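Local atomic coordinates of copper-sensitive operon repressor (CsoR) (Geobacillus thermodenitrificans, PDB entry 4M1P), a protein that represses transcription as a Cu(I)-sensing DNA-binding regulator, probably leaving its operator when Cu(I) binds. Residues 10-14 with 87-91. The protein carries 1 engineered substitution. Residue numbers count along the deposited sequence, not the author numbering.
Sequences LHGTM and SGEQS. With NA (sodium ion), chain D; NA (sodium ion), chain C.
Residues 10-14 form an irregular loop: Leu10 is left-handed (phi/psi 57/49), the rest extended, with Gly12 (-59/168) and Thr13 (-55/139) polyproline-II-like. Opposite, 87-91 begin a helix: Ser87 (-116/30) holds the N-cap position, but its OG makes no capping bond and goes to an ion; Gly88 to Ser91 are helical, and Ser91 N donates to Ser87 O at 3.1 Å. The nearest CA atoms are those of Gly12 and Ser91, 5.3 Å apart. Glycine suits this spot: Gly12 CA rests 3.7 Å from Gln90 OE1, and a CB there would lie 3.0 Å from Ser91 OG, a clash. His11 turns away from the helix, and its p rotamer lets His11 ND1 donate to Gly12 O at 2.7 Å. Between the segments sits a modelled sodium ion. Ser87 (p), Gln90 (t) and Ser91 (m) point CA-to-CB toward the loop, and their neutral oxygens carry the coordination: Ser87 OG at 2.7 Å, Gln90 OE1 and Ser91 OG each at 2.9 Å, all long for sodium. Thr13 N lies 2.8 Å from it, though an amide N-H is no ordinary sodium ligand. Thr13 OG1 donates a weak hydrogen bond to Ser87 OG at 3.3 Å, while a water donates to Thr13 O at 2.8 Å and lies a very short 2.4 Å from Ser91 OG. Glu89 chelates another sodium. This polar, ion-bridged junction, burying 150 Å², ties the loop preceding helix 19-44 to the start of helix 88-103, beside the Cu(I) ligands His74 and Cys78 of helix 49-85; His11 stacks on Tyr48 of the second subunit.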
loop_
_atom_site.group_PDB
_atom_site.type_symbol
_atom_site.label_atom_id
_atom_site.label_comp_id
_atom_site.label_asym_id
_atom_site.label_seq_id
_atom_site.Cartn_x
_atom_site.Cartn_y
_atom_site.Cartn_z
ATOM N N LEU A 10 -18.328 -20.478 -16.638
ATOM C CA LEU A 10 -18.144 -21.060 -15.304
ATOM C C LEU A 10 -17.729 -20.015 -14.253
ATOM O O LEU A 10 -16.768 -20.209 -13.505
ATOM C CB LEU A 10 -17.135 -22.220 -15.348
ATOM C CG LEU A 10 -17.031 -23.138 -14.124
ATOM C CD1 LEU A 10 -18.129 -24.177 -14.125
ATOM C CD2 LEU A 10 -15.660 -23.791 -14.031
ATOM N N HIS A 11 -18.453 -18.901 -14.200
ATOM C CA HIS A 11 -18.148 -17.852 -13.227
ATOM C C HIS A 11 -19.406 -17.105 -12.810
ATOM O O HIS A 11 -20.488 -17.356 -13.344
ATOM C CB HIS A 11 -17.106 -16.875 -13.783
ATOM C CG HIS A 11 -17.494 -16.244 -15.090
ATOM N ND1 HIS A 11 -18.606 -15.447 -15.229
ATOM C CD2 HIS A 11 -16.906 -16.293 -16.307
ATOM C CE1 HIS A 11 -18.694 -15.032 -16.485
ATOM N NE2 HIS A 11 -17.675 -15.532 -17.156
ATOM N N GLY A 12 -19.261 -16.183 -11.861
ATOM C CA GLY A 12 -20.381 -15.381 -11.396
ATOM C C GLY A 12 -21.044 -14.562 -12.492
ATOM O O GLY A 12 -20.512 -14.440 -13.592
ATOM N N THR A 13 -22.213 -14.004 -12.189
ATOM C CA THR A 13 -22.950 -13.170 -13.134
ATOM C C THR A 13 -22.092 -12.016 -13.646
ATOM O O THR A 13 -21.355 -11.397 -12.872
ATOM C CB THR A 13 -24.188 -12.551 -12.470
ATOM O OG1 THR A 13 -24.931 -13.566 -11.786
ATOM C CG2 THR A 13 -25.073 -11.885 -13.508
ATOM N N MET A 14 -22.186 -11.721 -14.941
ATOM C CA MET A 14 -21.506 -10.549 -15.492
ATOM C C MET A 14 -22.417 -9.710 -16.391
ATOM O O MET A 14 -23.100 -10.238 -17.268
ATOM C CB MET A 14 -20.253 -10.953 -16.272
ATOM C CG MET A 14 -19.491 -9.761 -16.829
ATOM S SD MET A 14 -18.164 -10.223 -17.944
ATOM C CE MET A 14 -17.474 -8.611 -18.323
ATOM N N SER A 87 -27.493 -15.333 -6.822
ATOM C CA SER A 87 -26.153 -15.905 -6.779
ATOM C C SER A 87 -25.163 -14.934 -6.140
ATOM O O SER A 87 -23.970 -14.938 -6.462
ATOM C CB SER A 87 -25.688 -16.321 -8.182
ATOM O OG SER A 87 -25.753 -15.238 -9.092
ATOM N N GLY A 88 -25.668 -14.115 -5.220
ATOM C CA GLY A 88 -24.867 -13.110 -4.543
ATOM C C GLY A 88 -23.705 -13.648 -3.722
ATOM O O GLY A 88 -22.586 -13.136 -3.822
ATOM N N GLU A 89 -23.955 -14.669 -2.906
ATOM C CA GLU A 89 -22.889 -15.244 -2.093
ATOM C C GLU A 89 -21.751 -15.784 -2.963
ATOM O O GLU A 89 -20.579 -15.644 -2.618
ATOM C CB GLU A 89 -23.431 -16.320 -1.153
ATOM C CG GLU A 89 -24.376 -15.787 -0.082
ATOM C CD GLU A 89 -24.724 -16.828 0.967
ATOM O OE1 GLU A 89 -25.926 -17.093 1.154
ATOM O OE2 GLU A 89 -23.801 -17.377 1.608
ATOM N N GLN A 90 -22.102 -16.384 -4.096
ATOM C CA GLN A 90 -21.107 -16.830 -5.065
ATOM C C GLN A 90 -20.257 -15.642 -5.500
ATOM O O GLN A 90 -19.027 -15.672 -5.389
ATOM C CB GLN A 90 -21.785 -17.458 -6.287
ATOM C CG GLN A 90 -20.814 -18.002 -7.340
ATOM C CD GLN A 90 -21.500 -18.419 -8.641
ATOM O OE1 GLN A 90 -22.281 -17.662 -9.221
ATOM N NE2 GLN A 90 -21.199 -19.627 -9.107
ATOM N N SER A 91 -20.919 -14.590 -5.975
ATOM C CA SER A 91 -20.228 -13.392 -6.446
ATOM C C SER A 91 -19.479 -12.658 -5.337
ATOM O O SER A 91 -18.427 -12.065 -5.585
ATOM C CB SER A 91 -21.206 -12.442 -7.126
ATOM O OG SER A 91 -21.610 -12.958 -8.376
HETATM NA NA NA D . -23.129 -14.957 -9.748
HETATM NA NA NA C . -25.562 -19.506 1.706
HETATM O O HOH W 1 -20.720 -11.627 -10.166
HETATM O O HOH W 2 -27.511 -20.042 0.118
#